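Local coordinates for protein esterase (Uncultured bacterium, PDB 5EGN) that hydrolyses carboxylic esters and degrades N-acyl-homoserine lactones, and so probably interferes with bacterial quorum sensing, at residues I11-G17 / N46-D52; H26-G32 / G55-S59; M100-L104 / R198-A204; L114-S118 / G241-Q245. The protein carries 2 engineered substitutions. All coordinates share one frame. Residues are numbered along the deposited sequence.

Contact 1. Residues I11-G17 / N46-D52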
loop_
_atom_site.group_PDB
_atom_site.type_symbol
_atom_site.label_atom_id
_atom_site.label_comp_id
_atom_site.label_asym_id
_atom_site.label_seq_id
_atom_site.Cartn_x
_atom_site.Cartn_y
_atom_site.Cartn_z
ATOM N N ILE A 11 -11.629 -4.283 13.806
ATOM C CA ILE A 11 -10.407 -4.638 13.106
ATOM C C ILE A 11 -10.625 -4.532 11.604
ATOM O O ILE A 11 -11.509 -5.194 11.053
ATOM C CB ILE A 11 -9.950 -6.064 13.451
ATOM C CG1 ILE A 11 -9.826 -6.229 14.966
ATOM C CG2 ILE A 11 -8.634 -6.385 12.764
ATOM C CD1 ILE A 11 -8.880 -5.242 15.604
ATOM N N TYR A 12 -9.831 -3.693 10.946
ATOM C CA TYR A 12 -9.915 -3.572 9.499
ATOM C C TYR A 12 -9.083 -4.652 8.822
ATOM O O TYR A 12 -8.012 -5.022 9.304
ATOM C CB TYR A 12 -9.453 -2.190 9.028
ATOM C CG TYR A 12 -9.661 -1.978 7.544
ATOM C CD1 TYR A 12 -10.868 -1.494 7.058
ATOM C CD2 TYR A 12 -8.658 -2.277 6.629
ATOM C CE1 TYR A 12 -11.069 -1.309 5.707
ATOM C CE2 TYR A 12 -8.852 -2.096 5.275
ATOM C CZ TYR A 12 -10.059 -1.609 4.822
ATOM O OH TYR A 12 -10.263 -1.422 3.478
ATOM N N TYR A 13 -9.583 -5.148 7.699
ATOM C CA TYR A 13 -8.875 -6.157 6.928
ATOM C C TYR A 13 -9.218 -6.016 5.455
ATOM O O TYR A 13 -10.270 -5.484 5.109
ATOM C CB TYR A 13 -9.233 -7.560 7.417
ATOM C CG TYR A 13 -10.651 -7.980 7.087
ATOM C CD1 TYR A 13 -11.716 -7.588 7.884
ATOM C CD2 TYR A 13 -10.922 -8.774 5.979
ATOM C CE1 TYR A 13 -13.012 -7.967 7.584
ATOM C CE2 TYR A 13 -12.214 -9.158 5.673
ATOM C CZ TYR A 13 -13.254 -8.753 6.481
ATOM O OH TYR A 13 -14.543 -9.132 6.186
ATOM N N ASP A 14 -8.336 -6.488 4.584
ATOM C CA ASP A 14 -8.684 -6.593 3.173
ATOM C C ASP A 14 -8.568 -8.041 2.718
ATOM O O ASP A 14 -7.711 -8.787 3.198
ATOM C CB ASP A 14 -7.801 -5.686 2.314
ATOM C CG ASP A 14 -8.227 -4.230 2.372
ATOM O OD1 ASP A 14 -9.445 -3.961 2.452
ATOM O OD2 ASP A 14 -7.339 -3.354 2.335
ATOM N N SER A 15 -9.441 -8.435 1.798
ATOM C CA SER A 15 -9.467 -9.802 1.297
ATOM C C SER A 15 -9.627 -9.852 -0.221
ATOM O O SER A 15 -10.624 -9.372 -0.761
ATOM C CB SER A 15 -10.598 -10.587 1.967
ATOM O OG SER A 15 -10.775 -11.856 1.363
ATOM N N TYR A 16 -8.643 -10.433 -0.903
ATOM C CA TYR A 16 -8.709 -10.581 -2.360
ATOM C C TYR A 16 -8.438 -12.022 -2.793
ATOM O O TYR A 16 -7.690 -12.740 -2.140
ATOM C CB TYR A 16 -7.707 -9.653 -3.057
ATOM C CG TYR A 16 -7.838 -8.177 -2.738
ATOM C CD1 TYR A 16 -8.646 -7.346 -3.505
ATOM C CD2 TYR A 16 -7.128 -7.609 -1.689
ATOM C CE1 TYR A 16 -8.756 -5.996 -3.221
ATOM C CE2 TYR A 16 -7.232 -6.262 -1.398
ATOM C CZ TYR A 16 -8.046 -5.460 -2.167
ATOM O OH TYR A 16 -8.149 -4.120 -1.878
ATOM N N GLY A 17 -9.045 -12.442 -3.898
ATOM C CA GLY A 17 -8.746 -13.739 -4.483
ATOM C C GLY A 17 -9.343 -14.944 -3.777
ATOM O O GLY A 17 -10.063 -14.807 -2.788
ATOM N N ASN A 46 -3.984 -17.237 -4.507
ATOM C CA ASN A 46 -4.435 -17.503 -3.148
ATOM C C ASN A 46 -5.519 -16.555 -2.655
ATOM O O ASN A 46 -5.798 -15.530 -3.275
ATOM C CB ASN A 46 -3.250 -17.442 -2.182
ATOM C CG ASN A 46 -2.216 -18.510 -2.461
ATOM O OD1 ASN A 46 -1.342 -18.336 -3.309
ATOM N ND2 ASN A 46 -2.307 -19.623 -1.743
ATOM N N HIS A 47 -6.124 -16.921 -1.530
ATOM C CA HIS A 47 -7.047 -16.049 -0.817
ATOM C C HIS A 47 -6.254 -15.185 0.157
ATOM O O HIS A 47 -5.974 -15.600 1.284
ATOM C CB HIS A 47 -8.106 -16.876 -0.080
ATOM C CG HIS A 47 -9.118 -16.054 0.653
ATOM N ND1 HIS A 47 -10.066 -16.614 1.485
ATOM C CD2 HIS A 47 -9.338 -14.719 0.684
ATOM C CE1 HIS A 47 -10.821 -15.660 1.994
ATOM N NE2 HIS A 47 -10.400 -14.499 1.525
ATOM N N VAL A 48 -5.879 -13.987 -0.280
ATOM C CA VAL A 48 -5.058 -13.112 0.546
ATOM C C VAL A 48 -5.904 -12.285 1.506
ATOM O O VAL A 48 -6.935 -11.709 1.139
ATOM C CB VAL A 48 -4.174 -12.173 -0.310
ATOM C CG1 VAL A 48 -3.201 -12.983 -1.147
ATOM C CG2 VAL A 48 -5.015 -11.271 -1.193
ATOM N N ILE A 49 -5.442 -12.261 2.751
ATOM C CA ILE A 49 -6.078 -11.544 3.844
ATOM C C ILE A 49 -5.025 -10.696 4.531
ATOM O O ILE A 49 -4.108 -11.234 5.129
ATOM C CB ILE A 49 -6.699 -12.512 4.872
ATOM C CG1 ILE A 49 -7.665 -13.482 4.188
ATOM C CG2 ILE A 49 -7.365 -11.742 6.008
ATOM C CD1 ILE A 49 -7.713 -14.846 4.848
ATOM N N VAL A 50 -5.143 -9.378 4.448
ATOM C CA VAL A 50 -4.147 -8.505 5.061
ATOM C C VAL A 50 -4.793 -7.693 6.179
ATOM O O VAL A 50 -5.841 -7.065 5.969
ATOM C CB VAL A 50 -3.502 -7.577 4.012
ATOM C CG1 VAL A 50 -4.560 -6.988 3.105
ATOM C CG2 VAL A 50 -2.676 -6.486 4.677
ATOM N N ILE A 51 -4.190 -7.714 7.369
ATOM C CA ILE A 51 -4.875 -7.134 8.527
ATOM C C ILE A 51 -4.169 -5.937 9.171
ATOM O O ILE A 51 -2.944 -5.918 9.318
ATOM C CB ILE A 51 -5.108 -8.211 9.621
ATOM C CG1 ILE A 51 -6.019 -9.311 9.087
ATOM C CG2 ILE A 51 -5.740 -7.610 10.867
ATOM C CD1 ILE A 51 -6.247 -10.446 10.058
ATOM N N ASP A 52 -4.967 -4.934 9.531
ATOM C CA ASP A 52 -4.536 -3.855 10.410
ATOM C C ASP A 52 -4.735 -4.263 11.867
ATOM O O ASP A 52 -5.864 -4.488 12.303
ATOM C CB ASP A 52 -5.319 -2.575 10.114
ATOM C CG ASP A 52 -4.790 -1.831 8.907
ATOM O OD1 ASP A 52 -4.072 -2.443 8.089
ATOM O OD2 ASP A 52 -5.096 -0.627 8.781
#
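Strands 11-16 and 47-51 run antiparallel, their axes 4.7 Å apart at the closest and their directions at 159°. Paired backbone hydrogen bonds, 2.9 to 3.0 Å from N to O, join Asp-14 to Val-50 and Tyr-16 to Val-48; Asp-52 N to Tyr-12 O, 3.1 Å, extends the pairing.

On the face of Tyr-13, Ser-15, Ile-49 and Ile-51, the bumps are mostly the isoleucines, Ile-49 and Ile-51. Ile-51 fits between its neighbours across the pair, with CG2 3.7 Å from CG2 of Ile-11 and CG1 4.0 Å from CB of Tyr-13, while the Tyr-13 ring leans off the pair; Val-78 of helix 68-81 packs on Tyr-13, Ile-49 and Ile-51. Where Ser-15 is small, the imidazole of His-47 swings in, its NE2 2.7 Å from Ser-15 OG in a hydrogen bond. On the other face, Val-50 CG1 touches Asp-14 CB at 3.6 Å, and Val-48 CG2 lies 3.7 Å from Tyr-16 CB and meets the edge of the Tyr-16 ring. Gly-17 must be bare here: a CB would run into Asn-46 O. Asp-14 OD2 forms a salt bridge with Arg-58 of the second subunit.

This antiparallel pairing, joining the N-terminal strands to the otherwise parallel central sheet, is characteristic of the alpha/beta hydrolase fold.

Contact 2. Residues H26-G32 / G55-S59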
loop_
_atom_site.group_PDB
_atom_site.type_symbol
_atom_site.label_atom_id
_atom_site.label_comp_id
_atom_site.label_asym_id
_atom_site.label_seq_id
_atom_site.Cartn_x
_atom_site.Cartn_y
_atom_site.Cartn_z
ATOM N N HIS A 26 1.165 -7.156 9.574
ATOM C CA HIS A 26 2.158 -6.091 9.447
ATOM C C HIS A 26 2.990 -5.891 10.717
ATOM O O HIS A 26 2.556 -6.265 11.805
ATOM C CB HIS A 26 1.461 -4.780 9.074
ATOM C CG HIS A 26 0.653 -4.190 10.186
ATOM N ND1 HIS A 26 1.211 -3.432 11.193
ATOM C CD2 HIS A 26 -0.673 -4.252 10.453
ATOM C CE1 HIS A 26 0.264 -3.051 12.032
ATOM N NE2 HIS A 26 -0.888 -3.534 11.606
ATOM N N PRO A 27 4.187 -5.289 10.583
ATOM C CA PRO A 27 5.018 -4.985 11.755
ATOM C C PRO A 27 4.455 -3.855 12.615
ATOM O O PRO A 27 3.487 -3.199 12.232
ATOM C CB PRO A 27 6.358 -4.573 11.137
ATOM C CG PRO A 27 6.003 -4.064 9.795
ATOM C CD PRO A 27 4.879 -4.945 9.328
ATOM N N PHE A 28 5.078 -3.640 13.768
ATOM C CA PHE A 28 4.630 -2.648 14.738
ATOM C C PHE A 28 4.719 -1.227 14.178
ATOM O O PHE A 28 5.641 -0.907 13.428
ATOM C CB PHE A 28 5.457 -2.779 16.022
ATOM C CG PHE A 28 4.843 -2.111 17.218
ATOM C CD1 PHE A 28 3.526 -2.355 17.572
ATOM C CD2 PHE A 28 5.596 -1.259 18.009
ATOM C CE1 PHE A 28 2.968 -1.743 18.681
ATOM C CE2 PHE A 28 5.045 -0.647 19.118
ATOM C CZ PHE A 28 3.728 -0.890 19.454
ATOM N N SER A 29 3.732 -0.403 14.538
ATOM C CA SER A 29 3.634 1.014 14.158
ATOM C C SER A 29 3.267 1.239 12.689
ATOM O O SER A 29 3.064 2.378 12.269
ATOM C CB SER A 29 4.939 1.757 14.466
ATOM O OG SER A 29 5.871 1.595 13.411
ATOM N N THR A 30 3.177 0.165 11.911
ATOM C CA THR A 30 2.801 0.282 10.506
ATOM C C THR A 30 1.352 -0.140 10.300
ATOM O O THR A 30 0.548 -0.103 11.232
ATOM C CB THR A 30 3.703 -0.575 9.600
ATOM O OG1 THR A 30 3.412 -1.964 9.806
ATOM C CG2 THR A 30 5.169 -0.318 9.907
ATOM N N ASN A 31 1.025 -0.530 9.072
ATOM C CA ASN A 31 -0.280 -1.104 8.765
ATOM C C ASN A 31 -0.211 -2.037 7.562
ATOM O O ASN A 31 0.873 -2.355 7.075
ATOM C CB ASN A 31 -1.318 -0.008 8.517
ATOM C CG ASN A 31 -0.917 0.942 7.407
ATOM O OD1 ASN A 31 -0.986 0.604 6.225
ATOM N ND2 ASN A 31 -0.513 2.148 7.783
ATOM N N GLY A 32 -1.377 -2.461 7.084
ATOM C CA GLY A 32 -1.469 -3.447 6.021
ATOM C C GLY A 32 -0.877 -3.024 4.689
ATOM O O GLY A 32 -0.480 -3.870 3.878
ATOM N N GLY A 55 -5.026 -0.560 17.134
ATOM C CA GLY A 55 -4.108 0.519 17.443
ATOM C C GLY A 55 -3.298 0.954 16.236
ATOM O O GLY A 55 -2.455 1.844 16.334
ATOM N N HIS A 56 -3.558 0.325 15.094
ATOM C CA HIS A 56 -2.819 0.622 13.873
ATOM C C HIS A 56 -3.742 0.938 12.704
ATOM O O HIS A 56 -4.807 0.338 12.560
ATOM C CB HIS A 56 -1.910 -0.549 13.494
ATOM C CG HIS A 56 -0.856 -0.852 14.512
ATOM N ND1 HIS A 56 -1.120 -1.549 15.671
ATOM C CD2 HIS A 56 0.464 -0.553 14.544
ATOM C CE1 HIS A 56 -0.007 -1.668 16.374
ATOM N NE2 HIS A 56 0.969 -1.072 15.712
ATOM N N GLY A 57 -3.314 1.887 11.877
ATOM C CA GLY A 57 -3.971 2.194 10.620
ATOM C C GLY A 57 -5.456 2.488 10.685
ATOM O O GLY A 57 -5.880 3.494 11.254
ATOM N N ARG A 58 -6.246 1.597 10.097
ATOM C CA ARG A 58 -7.674 1.826 9.921
ATOM C C ARG A 58 -8.517 1.123 10.979
ATOM O O ARG A 58 -9.739 1.273 11.011
ATOM C CB ARG A 58 -8.097 1.363 8.529
ATOM C CG ARG A 58 -7.316 2.023 7.412
ATOM C CD ARG A 58 -7.503 1.278 6.108
ATOM N NE ARG A 58 -6.517 0.219 5.927
ATOM C CZ ARG A 58 -5.705 0.134 4.880
ATOM N NH1 ARG A 58 -5.767 1.044 3.920
ATOM N NH2 ARG A 58 -4.834 -0.861 4.789
ATOM N N SER A 59 -7.862 0.352 11.839
ATOM C CA SER A 59 -8.555 -0.349 12.912
ATOM C C SER A 59 -8.776 0.565 14.107
ATOM O O SER A 59 -8.154 1.623 14.211
ATOM C CB SER A 59 -7.772 -1.593 13.339
ATOM O OG SER A 59 -7.790 -2.581 12.325
#
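His-56 lays its imidazole against the loop 26-32 and gives up 103 Å² to it. The edge of the His-26 ring points at the His-56 face in an offset edge-to-face pair, centroids 5.0 Å apart and planes at 61°, with His-26 CE1 3.5 Å from His-56 CG. The Phe-28 ring completes the aromatic cluster obliquely, its centroid 5.3 Å from that of His-56 and its CD1 3.4 Å from His-56 NE2. Around the rim of the same imidazole come backbone atoms: Ser-29 N lies 3.1 Å from His-56 NE2, and Thr-30 O 3.3 Å from His-56 CD2. His-56 ND1 is held by Arg-54 O.

What receives the ring is a type II turn from Pro-27 to Thr-30, tied by Thr-30 OG1 to Pro-27 O at 2.7 Å and by His-26 ND1 to the same oxygen at 2.5 Å. In alpha/beta hydrolases the loop following this strand, 21-25 here, commonly helps form the oxyanion hole; Phe-28 does lie near the presumed nucleophile elbow, which is consistent with such a place.

Further along, a type II' turn from His-56 to Ser-59 brings Gly-57 CA within 4.0 Å of Asn-31 CB, where any side chain on Gly-57 would clash. Asn-31 ND2 is bonded to Asn-174. The Arg-58 guanidinium passes Gly-32, NH2 4.4 Å from Gly-32 CA, and forms a salt bridge with Asp-14 of the second subunit.

Contact 3. Residues M100-L104 / R198-A204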
loop_
_atom_site.group_PDB
_atom_site.type_symbol
_atom_site.label_atom_id
_atom_site.label_comp_id
_atom_site.label_asym_id
_atom_site.label_seq_id
_atom_site.Cartn_x
_atom_site.Cartn_y
_atom_site.Cartn_z
ATOM N N MET A 100 2.830 -16.705 16.080
ATOM C CA MET A 100 3.302 -17.724 17.017
ATOM C C MET A 100 2.284 -17.971 18.132
ATOM O O MET A 100 1.963 -19.122 18.458
ATOM C CB MET A 100 4.657 -17.324 17.607
ATOM C CG MET A 100 5.819 -17.479 16.632
ATOM S SD MET A 100 7.449 -17.199 17.357
ATOM C CE MET A 100 7.481 -15.411 17.458
ATOM N N GLN A 101 1.778 -16.884 18.706
ATOM C CA GLN A 101 0.719 -16.961 19.705
ATOM C C GLN A 101 -0.494 -17.687 19.133
ATOM O O GLN A 101 -1.173 -18.441 19.833
ATOM C CB GLN A 101 0.325 -15.561 20.177
ATOM C CG GLN A 101 -0.459 -15.549 21.471
ATOM C CD GLN A 101 0.347 -16.088 22.631
ATOM O OE1 GLN A 101 1.423 -15.580 22.942
ATOM N NE2 GLN A 101 -0.161 -17.135 23.268
ATOM N N LEU A 102 -0.752 -17.456 17.850
ATOM C CA LEU A 102 -1.858 -18.103 17.158
ATOM C C LEU A 102 -1.613 -19.605 17.036
ATOM O O LEU A 102 -2.550 -20.398 17.118
ATOM C CB LEU A 102 -2.063 -17.474 15.778
ATOM C CG LEU A 102 -3.383 -17.740 15.049
ATOM C CD1 LEU A 102 -3.731 -16.556 14.166
ATOM C CD2 LEU A 102 -3.308 -19.008 14.217
ATOM N N ASN A 103 -0.357 -19.990 16.834
ATOM C CA ASN A 103 0.009 -21.404 16.817
ATOM C C ASN A 103 -0.165 -22.034 18.192
ATOM O O ASN A 103 -0.485 -23.218 18.312
ATOM C CB ASN A 103 1.451 -21.587 16.342
ATOM C CG ASN A 103 1.557 -21.722 14.838
ATOM O OD1 ASN A 103 1.777 -22.815 14.316
ATOM N ND2 ASN A 103 1.394 -20.610 14.130
ATOM N N LEU A 104 0.048 -21.230 19.229
ATOM C CA LEU A 104 -0.104 -21.698 20.603
ATOM C C LEU A 104 -1.568 -21.915 20.990
ATOM O O LEU A 104 -1.922 -22.965 21.528
ATOM C CB LEU A 104 0.548 -20.709 21.573
ATOM C CG LEU A 104 1.934 -21.094 22.093
ATOM C CD1 LEU A 104 2.808 -21.584 20.960
ATOM C CD2 LEU A 104 2.596 -19.925 22.807
ATOM N N ARG A 198 8.047 -22.155 25.451
ATOM C CA ARG A 198 6.894 -22.754 24.793
ATOM C C ARG A 198 7.077 -22.871 23.282
ATOM O O ARG A 198 6.175 -23.320 22.576
ATOM C CB ARG A 198 5.635 -21.943 25.114
ATOM C CG ARG A 198 5.243 -21.977 26.588
ATOM C CD ARG A 198 4.161 -20.958 26.921
ATOM N NE ARG A 198 4.701 -19.620 27.154
ATOM C CZ ARG A 198 3.959 -18.563 27.468
ATOM N NH1 ARG A 198 2.643 -18.685 27.584
ATOM N NH2 ARG A 198 4.529 -17.381 27.665
ATOM N N LEU A 199 8.249 -22.480 22.791
ATOM C CA LEU A 199 8.523 -22.499 21.355
ATOM C C LEU A 199 8.491 -23.907 20.774
ATOM O O LEU A 199 8.050 -24.108 19.642
ATOM C CB LEU A 199 9.881 -21.859 21.062
ATOM C CG LEU A 199 9.945 -20.331 21.078
ATOM C CD1 LEU A 199 11.384 -19.865 21.152
ATOM C CD2 LEU A 199 9.259 -19.756 19.847
ATOM N N SER A 200 8.952 -24.879 21.553
ATOM C CA SER A 200 9.044 -26.257 21.082
ATOM C C SER A 200 7.677 -26.926 20.979
ATOM O O SER A 200 7.565 -28.046 20.480
ATOM C CB SER A 200 9.961 -27.072 21.995
ATOM O OG SER A 200 9.557 -26.978 23.349
ATOM N N SER A 201 6.643 -26.238 21.453
ATOM C CA SER A 201 5.273 -26.719 21.312
ATOM C C SER A 201 4.704 -26.330 19.949
ATOM O O SER A 201 3.732 -26.920 19.484
ATOM C CB SER A 201 4.386 -26.177 22.435
ATOM O OG SER A 201 4.357 -24.761 22.431
ATOM N N ILE A 202 5.312 -25.332 19.315
ATOM C CA ILE A 202 4.973 -24.982 17.939
ATOM C C ILE A 202 5.503 -26.054 17.005
ATOM O O ILE A 202 6.710 -26.229 16.890
ATOM C CB ILE A 202 5.562 -23.620 17.527
ATOM C CG1 ILE A 202 5.084 -22.519 18.471
ATOM C CG2 ILE A 202 5.210 -23.299 16.079
ATOM C CD1 ILE A 202 5.640 -21.151 18.146
ATOM N N GLN A 203 4.613 -26.774 16.333
ATOM C CA GLN A 203 5.047 -27.897 15.508
ATOM C C GLN A 203 4.755 -27.706 14.026
ATOM O O GLN A 203 5.287 -28.423 13.182
ATOM C CB GLN A 203 4.389 -29.182 16.004
ATOM C CG GLN A 203 4.674 -29.499 17.466
ATOM C CD GLN A 203 6.004 -30.191 17.648
ATOM O OE1 GLN A 203 6.522 -30.820 16.723
ATOM N NE2 GLN A 203 6.558 -30.098 18.849
ATOM N N ALA A 204 3.906 -26.733 13.723
ATOM C CA ALA A 204 3.508 -26.449 12.348
ATOM C C ALA A 204 4.716 -26.063 11.498
ATOM O O ALA A 204 5.713 -25.565 12.027
ATOM C CB ALA A 204 2.462 -25.346 12.319
#
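In this alpha/beta hydrolase fold, helix 94-105 follows the presumed nucleophile elbow, and its residues 100-104 pack against the 3-10 turn and loop that lead into strand 206-211. No hydrogen bond crosses; side-chain shape does the work. Ile-202, with chi1 m and chi2 t, is extended, so CD1 reaches Met-100 CG at 4.0 Å while CG1 rests 3.5 Å from Leu-104 CD1. In Met-100, chi1 m and chi2 t carry SD to 4.0 Å from Leu-199 CD2, and chi3 m turns CE aside. Leu-104 has a chi1 of -101°, between wells; its CB bond points sideways, yet its methyls end against the turn, CD2 4.3 Å from Arg-198 CB. Asn-103 points toward the loop, OD1 3.3 Å from Ala-204 CB and 3.9 Å from Ile-202 CG2, while its ND2 is bonded to Asn-113 and Ala-99 O. Ser-201, chi1 p, folds OG back onto Arg-198 O, a very short 2.3 Å bond, which sets that OG 3.8 Å from Leu-104 CD1.

Contact 4. Residues L114-S118 / G241-Q245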
loop_
_atom_site.group_PDB
_atom_site.type_symbol
_atom_site.label_atom_id
_atom_site.label_comp_id
_atom_site.label_asym_id
_atom_site.label_seq_id
_atom_site.Cartn_x
_atom_site.Cartn_y
_atom_site.Cartn_z
ATOM N N LEU A 114 5.294 -18.188 7.890
ATOM C CA LEU A 114 6.505 -17.498 7.468
ATOM C C LEU A 114 6.763 -16.371 8.461
ATOM O O LEU A 114 6.075 -15.353 8.452
ATOM C CB LEU A 114 6.387 -16.955 6.038
ATOM C CG LEU A 114 7.709 -16.576 5.349
ATOM C CD1 LEU A 114 7.573 -16.619 3.837
ATOM C CD2 LEU A 114 8.219 -15.206 5.783
ATOM N N ILE A 115 7.753 -16.571 9.325
ATOM C CA ILE A 115 8.125 -15.571 10.316
ATOM C C ILE A 115 9.229 -14.671 9.773
ATOM O O ILE A 115 10.354 -15.124 9.561
ATOM C CB ILE A 115 8.602 -16.226 11.625
ATOM C CG1 ILE A 115 7.630 -17.319 12.056
ATOM C CG2 ILE A 115 8.724 -15.188 12.727
ATOM C CD1 ILE A 115 6.313 -16.779 12.548
ATOM N N LEU A 116 8.907 -13.402 9.541
ATOM C CA LEU A 116 9.890 -12.460 9.016
ATOM C C LEU A 116 10.362 -11.467 10.069
ATOM O O LEU A 116 9.577 -10.661 10.568
ATOM C CB LEU A 116 9.324 -11.691 7.822
ATOM C CG LEU A 116 10.313 -10.687 7.226
ATOM C CD1 LEU A 116 11.386 -11.409 6.429
ATOM C CD2 LEU A 116 9.607 -9.646 6.372
ATOM N N SER A 117 11.652 -11.537 10.390
ATOM C CA SER A 117 12.305 -10.583 11.284
ATOM C C SER A 117 11.577 -10.419 12.614
ATOM O O SER A 117 11.117 -9.328 12.944
ATOM C CB SER A 117 12.436 -9.223 10.595
ATOM O OG SER A 117 13.123 -9.338 9.361
ATOM N N SER A 118 11.479 -11.500 13.379
ATOM C CA SER A 118 10.793 -11.450 14.664
ATOM C C SER A 118 11.621 -12.098 15.766
ATOM O O SER A 118 12.773 -12.478 15.553
ATOM C CB SER A 118 9.427 -12.128 14.567
ATOM O OG SER A 118 8.639 -11.847 15.709
ATOM N N GLY A 241 17.468 -5.613 5.979
ATOM C CA GLY A 241 17.245 -5.341 7.388
ATOM C C GLY A 241 15.940 -5.936 7.893
ATOM O O GLY A 241 15.759 -7.153 7.879
ATOM N N HIS A 242 15.021 -5.077 8.330
ATOM C CA HIS A 242 13.788 -5.514 8.983
ATOM C C HIS A 242 12.652 -5.772 7.999
ATOM O O HIS A 242 11.694 -6.474 8.318
ATOM C CB HIS A 242 13.342 -4.467 10.011
ATOM C CG HIS A 242 12.512 -5.020 11.127
ATOM N ND1 HIS A 242 12.965 -6.019 11.965
ATOM C CD2 HIS A 242 11.269 -4.705 11.558
ATOM C CE1 HIS A 242 12.032 -6.298 12.857
ATOM N NE2 HIS A 242 10.992 -5.514 12.631
ATOM N N PHE A 243 12.760 -5.211 6.801
ATOM C CA PHE A 243 11.645 -5.241 5.863
ATOM C C PHE A 243 12.000 -5.887 4.528
ATOM O O PHE A 243 12.074 -5.211 3.505
ATOM C CB PHE A 243 11.124 -3.822 5.635
ATOM C CG PHE A 243 10.964 -3.029 6.901
ATOM C CD1 PHE A 243 9.846 -3.192 7.701
ATOM C CD2 PHE A 243 11.936 -2.123 7.292
ATOM C CE1 PHE A 243 9.700 -2.462 8.867
ATOM C CE2 PHE A 243 11.795 -1.391 8.454
ATOM C CZ PHE A 243 10.677 -1.562 9.244
ATOM N N TYR A 244 12.201 -7.201 4.549
ATOM C CA TYR A 244 12.517 -7.966 3.347
ATOM C C TYR A 244 11.452 -7.794 2.263
ATOM O O TYR A 244 11.766 -7.762 1.074
ATOM C CB TYR A 244 12.674 -9.449 3.698
ATOM C CG TYR A 244 13.296 -10.304 2.613
ATOM C CD1 TYR A 244 14.042 -9.736 1.589
ATOM C CD2 TYR A 244 13.132 -11.683 2.615
ATOM C CE1 TYR A 244 14.608 -10.518 0.599
ATOM C CE2 TYR A 244 13.694 -12.472 1.631
ATOM C CZ TYR A 244 14.430 -11.886 0.626
ATOM O OH TYR A 244 14.991 -12.671 -0.356
ATOM N N GLN A 245 10.194 -7.670 2.678
ATOM C CA GLN A 245 9.092 -7.578 1.725
ATOM C C GLN A 245 9.090 -6.242 0.985
ATOM O O GLN A 245 8.439 -6.099 -0.048
ATOM C CB GLN A 245 7.746 -7.790 2.428
ATOM C CG GLN A 245 7.230 -6.589 3.204
ATOM C CD GLN A 245 7.741 -6.544 4.630
ATOM O OE1 GLN A 245 8.945 -6.586 4.871
ATOM N NE2 GLN A 245 6.821 -6.466 5.584
HETATM O O HOH W 1 13.919 -8.410 6.933
#
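Leu-116, Ser-117 and His-242 bury most of this contact, giving 76, 63 and 53 Å². Leu-116 pushes its two methyls at the start of helix 244-247: CD1 sits 3.6 Å from Tyr-244 CB, and CD2 3.5 Å from Gln-245 OE1. Ser-117, at positive phi just past the strand, turns its CB to within 3.5 Å of His-242 ND1, and its O lies 3.2 Å from His-242 CE1. A water bridges the gap, 2.7 Å from Ser-117 OG and donating to Gly-241 O at a short 2.4 Å; a weak bond from Tyr-244 N, 3.2 Å, also reaches it. His-242 ND1 is hydrogen-bonded to Asp-214 and its ring touches Ser-93, as expected of a Ser-His-Asp catalytic triad, inferred here from the family. Strand 110-116 lies between 87-92 and 206-211 in the sheet, while Phe-252 of helix 249-257 packs on Leu-116 and Leu-255 on Tyr-244.

In the fold
Contacts 1 and 4 both reach the same sheet, their centres about 19 Å apart, contact 1 toward its antiparallel edge and contact 4 at the end of strand 110-116. Contact 2 touches both: Ser-59 OG is 2.7 Å from Tyr-12 N and 2.7 Å from Asp-52 O of contact 1, probable hydrogen bonds, and Pro-27 CG packs 4.1 Å from Phe-243 CE1 of contact 4. The His-242 side chain touches the presumed nucleophile elbow, whereas that of Phe-28 lies near it without touching. Contact 3, its centre about 23 Å from that of contact 2, reaches contact 4 through Met-100 CE, 4.1 Å from Ser-118 OG. Contacts 1 and 2 also meet the second subunit.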